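Local coordinates for A-type flavoprotein (Giardia intestinalis, PDB 2Q9U) that scavenges dioxygen, probably by passing electrons from a bound flavin mononucleotide to a mu-oxo-diiron centre, at residues A[8-13]-A[69-74]; A[111-116]-A[127-132]; A[243-248]-A[304-309]. All coordinates share one frame; numbering follows the deposited sequence.

Contact 1 (A[8-13]-A[69-74]); sequences VQDQEM and IAACCP
A71 and C72, near the close of helix 62-72, meet V8 and D10 of the N-terminal chain as it runs past the helix. The segment starts with I69, whose side chain turns the other way and packs on V20 of the sheet, so the helix faces the sheet with one side and the incoming chain with another. The carbonyl O of I69 is shared by two amides, C72 N and C73 N, which keeps this turn wound. A71 and D10 share the greater part of the contact. The methyl CB of A71 lies 3.8 Å from V8 CG2, an apolar touch, and 3.3 Å from D10 OD1; the short methyl suits a place where a carboxylate comes close to the helix surface. D10 leans in with its CG anti to its own carbonyl carbon (chi1 -59°), which sets OD1 against the methyl and turns OD2 to a water. OD2 accepts a hydrogen bond from this water, 2.6 Å away. The same water also donates to A71 O, again at 2.6 Å, bridging carboxylate and carbonyl, two acceptors that could not bond directly. C72 follows, its SG 4.3 Å from D10 OD1, a loose approach; the small thiol also packs on F45. On the other segment, Q9 bonds to D279 and R282 of the second subunit, so this chain is also bordered by a neighbour. The arrangement joins a peripheral helix to the chain leading into strand 12-14, at the rim of the metallo-beta-lactamase-like alpha/beta fold.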
loop_
_atom_site.group_PDB
_atom_site.type_symbol
_atom_site.label_atom_id
_atom_site.label_comp_id
_atom_site.label_asym_id
_atom_site.label_seq_id
_atom_site.Cartn_x
_atom_site.Cartn_y
_atom_site.Cartn_z
ATOM N N VAL A 8 30.956 -11.776 8.947
ATOM C CA VAL A 8 30.266 -12.521 7.891
ATOM C C VAL A 8 30.646 -13.991 7.960
ATOM O O VAL A 8 31.755 -14.333 8.402
ATOM C CB VAL A 8 30.545 -11.986 6.452
ATOM C CG1 VAL A 8 29.956 -10.571 6.272
ATOM C CG2 VAL A 8 32.053 -12.077 6.071
ATOM N N GLN A 9 29.732 -14.850 7.516
ATOM C CA GLN A 9 30.024 -16.272 7.409
ATOM C C GLN A 9 30.520 -16.553 5.992
ATOM O O GLN A 9 29.852 -16.163 5.014
ATOM C CB GLN A 9 28.766 -17.124 7.680
ATOM C CG GLN A 9 29.044 -18.642 7.461
ATOM C CD GLN A 9 27.813 -19.488 7.189
ATOM O OE1 GLN A 9 26.697 -18.995 7.139
ATOM N NE2 GLN A 9 28.023 -20.791 7.040
ATOM N N ASP A 10 31.674 -17.219 5.864
ATOM C CA ASP A 10 32.134 -17.659 4.532
ATOM C C ASP A 10 31.271 -18.804 4.069
ATOM O O ASP A 10 30.921 -19.686 4.853
ATOM C CB ASP A 10 33.595 -18.110 4.564
ATOM C CG ASP A 10 34.512 -17.010 5.040
ATOM O OD1 ASP A 10 34.289 -15.834 4.660
ATOM O OD2 ASP A 10 35.439 -17.319 5.819
ATOM N N GLN A 11 30.906 -18.775 2.796
ATOM C CA GLN A 11 29.884 -19.647 2.292
ATOM C C GLN A 11 30.398 -20.340 1.036
ATOM O O GLN A 11 30.113 -19.934 -0.084
ATOM C CB GLN A 11 28.569 -18.856 2.080
ATOM C CG GLN A 11 27.987 -18.353 3.421
ATOM C CD GLN A 11 26.773 -17.452 3.276
ATOM O OE1 GLN A 11 25.859 -17.750 2.525
ATOM N NE2 GLN A 11 26.760 -16.348 4.022
ATOM N N GLU A 12 31.174 -21.405 1.255
ATOM C CA GLU A 12 31.734 -22.204 0.161
ATOM C C GLU A 12 30.634 -23.092 -0.430
ATOM O O GLU A 12 30.157 -24.020 0.217
ATOM C CB GLU A 12 32.946 -23.026 0.649
ATOM C CG GLU A 12 33.902 -23.462 -0.482
ATOM C CD GLU A 12 35.101 -24.268 0.025
ATOM O OE1 GLU A 12 35.186 -24.494 1.245
ATOM O OE2 GLU A 12 35.959 -24.662 -0.806
ATOM N N MET A 13 30.220 -22.799 -1.656
ATOM C CA MET A 13 29.097 -23.507 -2.260
ATOM C C MET A 13 29.515 -24.821 -2.889
ATOM O O MET A 13 28.832 -25.850 -2.734
ATOM C CB MET A 13 28.400 -22.610 -3.240
ATOM C CG MET A 13 27.356 -21.760 -2.469
ATOM S SD MET A 13 26.563 -20.664 -3.556
ATOM C CE MET A 13 25.514 -21.707 -4.573
ATOM N N ILE A 69 33.986 -10.459 0.250
ATOM C CA ILE A 69 35.182 -10.739 -0.552
ATOM C C ILE A 69 36.456 -10.731 0.310
ATOM O O ILE A 69 37.259 -11.655 0.244
ATOM C CB ILE A 69 35.354 -9.740 -1.736
ATOM C CG1 ILE A 69 34.206 -9.930 -2.735
ATOM C CG2 ILE A 69 36.663 -10.035 -2.505
ATOM C CD1 ILE A 69 34.096 -8.790 -3.782
ATOM N N ALA A 70 36.631 -9.687 1.100
ATOM C CA ALA A 70 37.832 -9.529 1.945
ATOM C C ALA A 70 37.986 -10.671 2.942
ATOM O O ALA A 70 39.104 -11.003 3.353
ATOM C CB ALA A 70 37.794 -8.172 2.688
ATOM N N ALA A 71 36.872 -11.286 3.339
ATOM C CA ALA A 71 36.946 -12.401 4.271
ATOM C C ALA A 71 37.586 -13.606 3.593
ATOM O O ALA A 71 38.231 -14.415 4.255
ATOM C CB ALA A 71 35.579 -12.757 4.818
ATOM N N CYS A 72 37.415 -13.697 2.272
ATOM C CA CYS A 72 38.032 -14.740 1.451
ATOM C C CYS A 72 39.445 -14.413 0.974
ATOM O O CYS A 72 40.288 -15.308 0.886
ATOM C CB CYS A 72 37.188 -15.000 0.211
ATOM S SG CYS A 72 35.565 -15.742 0.549
ATOM N N CYS A 73 39.669 -13.155 0.602
ATOM C CA CYS A 73 40.930 -12.754 -0.011
ATOM C C CYS A 73 41.088 -11.240 0.133
ATOM O O CYS A 73 40.137 -10.518 -0.138
ATOM C CB CYS A 73 40.882 -13.111 -1.493
ATOM S SG CYS A 73 42.381 -12.807 -2.413
ATOM N N PRO A 74 42.301 -10.746 0.508
ATOM C CA PRO A 74 42.479 -9.293 0.545
ATOM C C PRO A 74 42.137 -8.682 -0.811
ATOM O O PRO A 74 42.423 -9.291 -1.840
ATOM C CB PRO A 74 43.987 -9.134 0.807
ATOM C CG PRO A 74 44.336 -10.375 1.611
ATOM C CD PRO A 74 43.532 -11.460 0.891
HETATM O O HOH W 1 37.413 -15.680 6.396
#

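Contact 2 (A[111-116]-A[127-132]); sequences KCQEHL and WLIVDD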
loop_
_atom_site.group_PDB
_atom_site.type_symbol
_atom_site.label_atom_id
_atom_site.label_comp_id
_atom_site.label_asym_id
_atom_site.label_seq_id
_atom_site.Cartn_x
_atom_site.Cartn_y
_atom_site.Cartn_z
ATOM N N LYS A 111 30.775 -5.087 -25.523
ATOM C CA LYS A 111 29.492 -4.448 -25.261
ATOM C C LYS A 111 29.321 -4.158 -23.766
ATOM O O LYS A 111 28.855 -3.079 -23.386
ATOM C CB LYS A 111 28.345 -5.282 -25.824
ATOM C CG LYS A 111 26.997 -4.599 -25.711
ATOM C CD LYS A 111 26.930 -3.315 -26.566
ATOM C CE LYS A 111 26.560 -3.637 -27.993
ATOM N NZ LYS A 111 26.342 -2.390 -28.749
ATOM N N CYS A 112 29.726 -5.111 -22.929
ATOM C CA CYS A 112 29.636 -4.919 -21.482
ATOM C C CYS A 112 30.539 -3.770 -21.028
ATOM O O CYS A 112 30.095 -2.903 -20.298
ATOM C CB CYS A 112 29.895 -6.215 -20.709
ATOM S SG CYS A 112 29.555 -6.058 -18.934
ATOM N N GLN A 113 31.779 -3.732 -21.505
ATOM C CA GLN A 113 32.689 -2.631 -21.165
ATOM C C GLN A 113 32.130 -1.249 -21.546
ATOM O O GLN A 113 32.152 -0.331 -20.729
ATOM C CB GLN A 113 34.067 -2.835 -21.799
ATOM C CG GLN A 113 35.058 -1.675 -21.522
ATOM C CD GLN A 113 36.155 -1.605 -22.565
ATOM O OE1 GLN A 113 35.908 -1.827 -23.754
ATOM N NE2 GLN A 113 37.386 -1.333 -22.123
ATOM N N GLU A 114 31.623 -1.121 -22.768
ATOM C CA GLU A 114 30.973 0.120 -23.221
ATOM C C GLU A 114 29.854 0.578 -22.275
ATOM O O GLU A 114 29.770 1.760 -21.925
ATOM C CB GLU A 114 30.436 -0.074 -24.643
ATOM C CG GLU A 114 31.588 -0.145 -25.658
ATOM C CD GLU A 114 31.180 -0.558 -27.062
ATOM O OE1 GLU A 114 30.071 -1.099 -27.266
ATOM O OE2 GLU A 114 31.999 -0.325 -27.981
ATOM N N HIS A 115 29.011 -0.365 -21.851
ATOM C CA HIS A 115 27.886 -0.045 -20.975
ATOM C C HIS A 115 28.357 0.285 -19.550
ATOM O O HIS A 115 27.865 1.241 -18.948
ATOM C CB HIS A 115 26.810 -1.156 -21.000
ATOM C CG HIS A 115 26.077 -1.271 -22.308
ATOM N ND1 HIS A 115 25.243 -2.329 -22.604
ATOM C CD2 HIS A 115 26.085 -0.483 -23.414
ATOM C CE1 HIS A 115 24.760 -2.185 -23.827
ATOM N NE2 HIS A 115 25.251 -1.070 -24.340
ATOM N N LEU A 116 29.305 -0.496 -19.012
ATOM C CA LEU A 116 29.880 -0.204 -17.697
ATOM C C LEU A 116 30.500 1.202 -17.639
ATOM O O LEU A 116 30.323 1.950 -16.670
ATOM C CB LEU A 116 30.969 -1.242 -17.321
ATOM C CG LEU A 116 30.509 -2.640 -16.924
ATOM C CD1 LEU A 116 31.717 -3.624 -16.867
ATOM C CD2 LEU A 116 29.741 -2.623 -15.602
ATOM N N TRP A 127 41.252 -3.238 -18.158
ATOM C CA TRP A 127 40.279 -4.107 -18.793
ATOM C C TRP A 127 40.950 -5.263 -19.516
ATOM O O TRP A 127 42.078 -5.144 -20.000
ATOM C CB TRP A 127 39.468 -3.302 -19.822
ATOM C CG TRP A 127 38.746 -2.111 -19.259
ATOM C CD1 TRP A 127 39.179 -0.804 -19.228
ATOM C CD2 TRP A 127 37.445 -2.122 -18.677
ATOM N NE1 TRP A 127 38.224 -0.008 -18.638
ATOM C CE2 TRP A 127 37.140 -0.790 -18.305
ATOM C CE3 TRP A 127 36.504 -3.138 -18.417
ATOM C CZ2 TRP A 127 35.937 -0.447 -17.670
ATOM C CZ3 TRP A 127 35.295 -2.793 -17.807
ATOM C CH2 TRP A 127 35.023 -1.455 -17.440
ATOM N N LEU A 128 40.257 -6.393 -19.564
ATOM C CA LEU A 128 40.577 -7.466 -20.484
ATOM C C LEU A 128 39.289 -7.771 -21.221
ATOM O O LEU A 128 38.326 -8.279 -20.620
ATOM C CB LEU A 128 41.088 -8.714 -19.749
ATOM C CG LEU A 128 41.330 -9.942 -20.622
ATOM C CD1 LEU A 128 42.352 -9.672 -21.746
ATOM C CD2 LEU A 128 41.744 -11.139 -19.756
ATOM N N ILE A 129 39.264 -7.444 -22.509
ATOM C CA ILE A 129 38.091 -7.710 -23.341
ATOM C C ILE A 129 38.098 -9.138 -23.901
ATOM O O ILE A 129 39.067 -9.576 -24.571
ATOM C CB ILE A 129 37.929 -6.664 -24.469
ATOM C CG1 ILE A 129 37.852 -5.221 -23.902
ATOM C CG2 ILE A 129 36.701 -6.998 -25.343
ATOM C CD1 ILE A 129 36.881 -5.017 -22.702
ATOM N N VAL A 130 37.015 -9.866 -23.621
ATOM C CA VAL A 130 36.901 -11.285 -23.988
ATOM C C VAL A 130 35.775 -11.472 -24.984
ATOM O O VAL A 130 34.939 -10.577 -25.157
ATOM C CB VAL A 130 36.680 -12.189 -22.740
ATOM C CG1 VAL A 130 37.913 -12.117 -21.816
ATOM C CG2 VAL A 130 35.389 -11.807 -21.979
ATOM N N ASP A 131 35.769 -12.625 -25.649
ATOM C CA ASP A 131 34.684 -12.992 -26.540
ATOM C C ASP A 131 34.431 -14.484 -26.441
ATOM O O ASP A 131 34.986 -15.133 -25.559
ATOM C CB ASP A 131 34.997 -12.565 -27.986
ATOM C CG ASP A 131 36.248 -13.216 -28.542
ATOM O OD1 ASP A 131 36.768 -14.172 -27.931
ATOM O OD2 ASP A 131 36.709 -12.757 -29.619
ATOM N N ASP A 132 33.606 -15.027 -27.344
ATOM C CA ASP A 132 33.169 -16.406 -27.246
ATOM C C ASP A 132 34.248 -17.416 -27.645
ATOM O O ASP A 132 34.033 -18.623 -27.579
ATOM C CB ASP A 132 31.835 -16.637 -27.982
ATOM C CG ASP A 132 31.976 -16.651 -29.507
ATOM O OD1 ASP A 132 33.049 -16.304 -30.050
ATOM O OD2 ASP A 132 30.983 -17.036 -30.164
#
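Q113 lies over a face of the W127 indole, while L116 meets the same ring at its edge. The aliphatic part of Q113 does the stacking: CG sits 3.7 Å from the centroid of the six-membered ring and only 10° off its normal, a CH-pi contact. Farther out the amide passes above the five-membered ring, NE2 coming 3.3 Å from W127 CG, but its plane stands 69° from that of the indole, so the two flat groups are tilted and not stacked in parallel. With CG anti to the backbone N and the chain extended beyond it, Q113 reaches from the helix across the ring. Its polar end is engaged too, OE1 accepting a hydrogen bond from K110. At about a right angle to Q113 runs I129, whose CD1 touches Q113 CD at 3.5 Å; glutamine is thus flanked by indole and a branched aliphatic chain, which its long methylene arm suits. L116 CD1 approaches W127 CZ3 at 3.8 Å, in the ring plane, and a branched apolar side chain suits this place beside the indole rim. The axes of 111-116 and 127-129 approach to 9.7 Å and run at 144°, roughly antiparallel. Such packing of helix on strand is characteristic of a beta-alpha-beta crossover: helix 110-120 links strand 105-108 to the parallel strand 127-129 and covers that outermost strand of the metallo-beta-lactamase-like sheet.

Contact 3 (A[243-248]-A[304-309]); sequences IAEYDR and HTYDSG
E245 and Y306 reach toward each other from opposite directions and meet in one hydrogen bond, Y306 OH donating to E245 OE2 at 2.8 Å. E245 puts its carboxylate there by a straight first step, CG anti to the backbone N (chi1 180°), and a bend at chi2. The oxygen receives the hydroxyl on its anti lone pair, and the carboxylate plane is turned 50° from the phenol ring, whose edge it meets. Y246, next along, leaves the helix on the side away from 304-309, its OH bonded to F173 N and its ring against F196. R248, one turn on, folds back to E245: NH2 forms a salt bridge with E245 OE1 at 2.8 Å, while A244 O lies over the centre of the guanidinium face. Each carboxylate oxygen therefore has a partner, and the arginine would be expected to favour the charged form of this buried acid and to fix the orientation of the carboxylate. Tyrosine suits its place because its long rigid ring spans the gap between helices and still ends in a donor. The pair bridges helix 236-250 of the metallo-beta-lactamase-like part and helix 298-306 of the flavodoxin-like fold, a polar junction between the two domains.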
loop_
_atom_site.group_PDB
_atom_site.type_symbol
_atom_site.label_atom_id
_atom_site.label_comp_id
_atom_site.label_asym_id
_atom_site.label_seq_id
_atom_site.Cartn_x
_atom_site.Cartn_y
_atom_site.Cartn_z
ATOM N N ILE A 243 16.124 -26.155 -16.338
ATOM C CA ILE A 243 16.499 -26.241 -17.750
ATOM C C ILE A 243 15.298 -26.641 -18.609
ATOM O O ILE A 243 15.056 -26.010 -19.653
ATOM C CB ILE A 243 17.685 -27.211 -17.977
ATOM C CG1 ILE A 243 18.962 -26.622 -17.363
ATOM C CG2 ILE A 243 17.915 -27.434 -19.483
ATOM C CD1 ILE A 243 20.102 -27.622 -17.198
ATOM N N ALA A 244 14.555 -27.654 -18.152
ATOM C CA ALA A 244 13.360 -28.144 -18.893
ATOM C C ALA A 244 12.282 -27.069 -19.082
ATOM O O ALA A 244 11.666 -26.996 -20.154
ATOM C CB ALA A 244 12.773 -29.357 -18.235
ATOM N N GLU A 245 12.060 -26.236 -18.060
ATOM C CA GLU A 245 11.093 -25.130 -18.174
ATOM C C GLU A 245 11.545 -24.079 -19.198
ATOM O O GLU A 245 10.753 -23.649 -20.048
ATOM C CB GLU A 245 10.851 -24.482 -16.802
ATOM C CG GLU A 245 9.840 -23.284 -16.820
ATOM C CD GLU A 245 8.411 -23.692 -17.172
ATOM O OE1 GLU A 245 8.056 -24.871 -16.970
ATOM O OE2 GLU A 245 7.638 -22.828 -17.639
ATOM N N TYR A 246 12.794 -23.620 -19.099
ATOM C CA TYR A 246 13.334 -22.710 -20.115
ATOM C C TYR A 246 13.233 -23.306 -21.526
ATOM O O TYR A 246 12.903 -22.608 -22.501
ATOM C CB TYR A 246 14.795 -22.384 -19.820
ATOM C CG TYR A 246 15.050 -21.201 -18.942
ATOM C CD1 TYR A 246 14.038 -20.292 -18.602
ATOM C CD2 TYR A 246 16.343 -20.958 -18.474
ATOM C CE1 TYR A 246 14.309 -19.192 -17.784
ATOM C CE2 TYR A 246 16.626 -19.874 -17.683
ATOM C CZ TYR A 246 15.613 -18.990 -17.337
ATOM O OH TYR A 246 15.952 -17.918 -16.555
ATOM N N ASP A 247 13.523 -24.594 -21.635
ATOM C CA ASP A 247 13.456 -25.264 -22.947
ATOM C C ASP A 247 12.036 -25.263 -23.529
ATOM O O ASP A 247 11.843 -24.902 -24.694
ATOM C CB ASP A 247 13.996 -26.689 -22.860
ATOM C CG ASP A 247 14.090 -27.346 -24.233
ATOM O OD1 ASP A 247 14.800 -26.783 -25.089
ATOM O OD2 ASP A 247 13.421 -28.385 -24.458
ATOM N N ARG A 248 11.055 -25.667 -22.721
ATOM C CA ARG A 248 9.665 -25.641 -23.148
ATOM C C ARG A 248 9.261 -24.222 -23.497
ATOM O O ARG A 248 8.739 -23.972 -24.584
ATOM C CB ARG A 248 8.726 -26.229 -22.087
ATOM C CG ARG A 248 8.726 -27.762 -22.021
ATOM C CD ARG A 248 7.661 -28.279 -21.028
ATOM N NE ARG A 248 7.812 -27.655 -19.700
ATOM C CZ ARG A 248 8.495 -28.182 -18.687
ATOM N NH1 ARG A 248 9.108 -29.359 -18.828
ATOM N NH2 ARG A 248 8.578 -27.533 -17.528
ATOM N N HIS A 304 0.702 -15.108 -14.746
ATOM C CA HIS A 304 -0.408 -15.975 -15.079
ATOM C C HIS A 304 -0.677 -16.086 -16.562
ATOM O O HIS A 304 -0.963 -17.169 -17.044
ATOM C CB HIS A 304 -1.669 -15.640 -14.243
ATOM C CG HIS A 304 -1.516 -16.042 -12.811
ATOM N ND1 HIS A 304 -1.459 -17.363 -12.423
ATOM C CD2 HIS A 304 -1.348 -15.311 -11.683
ATOM C CE1 HIS A 304 -1.308 -17.433 -11.110
ATOM N NE2 HIS A 304 -1.222 -16.201 -10.642
ATOM N N THR A 305 -0.548 -14.979 -17.280
ATOM C CA THR A 305 -0.708 -14.986 -18.740
ATOM C C THR A 305 0.392 -15.802 -19.440
ATOM O O THR A 305 0.128 -16.419 -20.482
ATOM C CB THR A 305 -0.780 -13.558 -19.339
ATOM O OG1 THR A 305 0.394 -12.798 -18.989
ATOM C CG2 THR A 305 -2.036 -12.808 -18.836
ATOM N N TYR A 306 1.606 -15.736 -18.916
ATOM C CA TYR A 306 2.713 -16.623 -19.296
ATOM C C TYR A 306 2.311 -18.067 -19.679
ATOM O O TYR A 306 2.610 -18.519 -20.730
ATOM C CB TYR A 306 3.800 -16.603 -18.220
ATOM C CG TYR A 306 4.930 -17.597 -18.353
ATOM C CD1 TYR A 306 5.959 -17.381 -19.196
ATOM C CD2 TYR A 306 4.976 -18.736 -17.585
ATOM C CE1 TYR A 306 7.002 -18.280 -19.294
ATOM C CE2 TYR A 306 5.974 -19.632 -17.679
ATOM C CZ TYR A 306 7.001 -19.393 -18.541
ATOM O OH TYR A 306 8.019 -20.258 -18.637
ATOM N N ASP A 307 1.571 -18.718 -18.795
ATOM C CA ASP A 307 1.336 -20.152 -18.916
ATOM C C ASP A 307 -0.156 -20.464 -18.964
ATOM O O ASP A 307 -0.582 -21.568 -18.621
ATOM C CB ASP A 307 1.993 -20.903 -17.757
ATOM C CG ASP A 307 1.334 -20.609 -16.424
ATOM O OD1 ASP A 307 0.468 -19.710 -16.373
ATOM O OD2 ASP A 307 1.682 -21.276 -15.427
ATOM N N SER A 308 -0.947 -19.484 -19.391
ATOM C CA SER A 308 -2.356 -19.718 -19.713
ATOM C C SER A 308 -2.446 -20.174 -21.163
ATOM O O SER A 308 -1.678 -19.707 -22.024
ATOM C CB SER A 308 -3.180 -18.421 -19.540
ATOM O OG SER A 308 -3.220 -18.006 -18.190
ATOM N N GLY A 309 -3.408 -21.049 -21.424
ATOM C CA GLY A 309 -3.734 -21.499 -22.769
ATOM C C GLY A 309 -4.698 -20.527 -23.423
ATOM O O GLY A 309 -4.830 -20.521 -24.635
#

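In the fold
Contacts 1 and 2 belong to the same seven-stranded sheet but to its two ends: 8-13 leads into outermost strand 12-14, while 127-132 begins on strand 127-129 at the far edge. Their nearest atoms are about 14 Å apart. Both are partly buried, yet contact 1 sits farthest from the chain centre and uses a bridging water and a small methyl, whereas contact 2 rests on an indole face, methylenes and an amide. Contact 3, whose centre is about 11 Å from the chain centre, is buried and spans two domains instead of packing one; there, a charged and hydrogen-bonded network replaces the ring-face packing of contact 2.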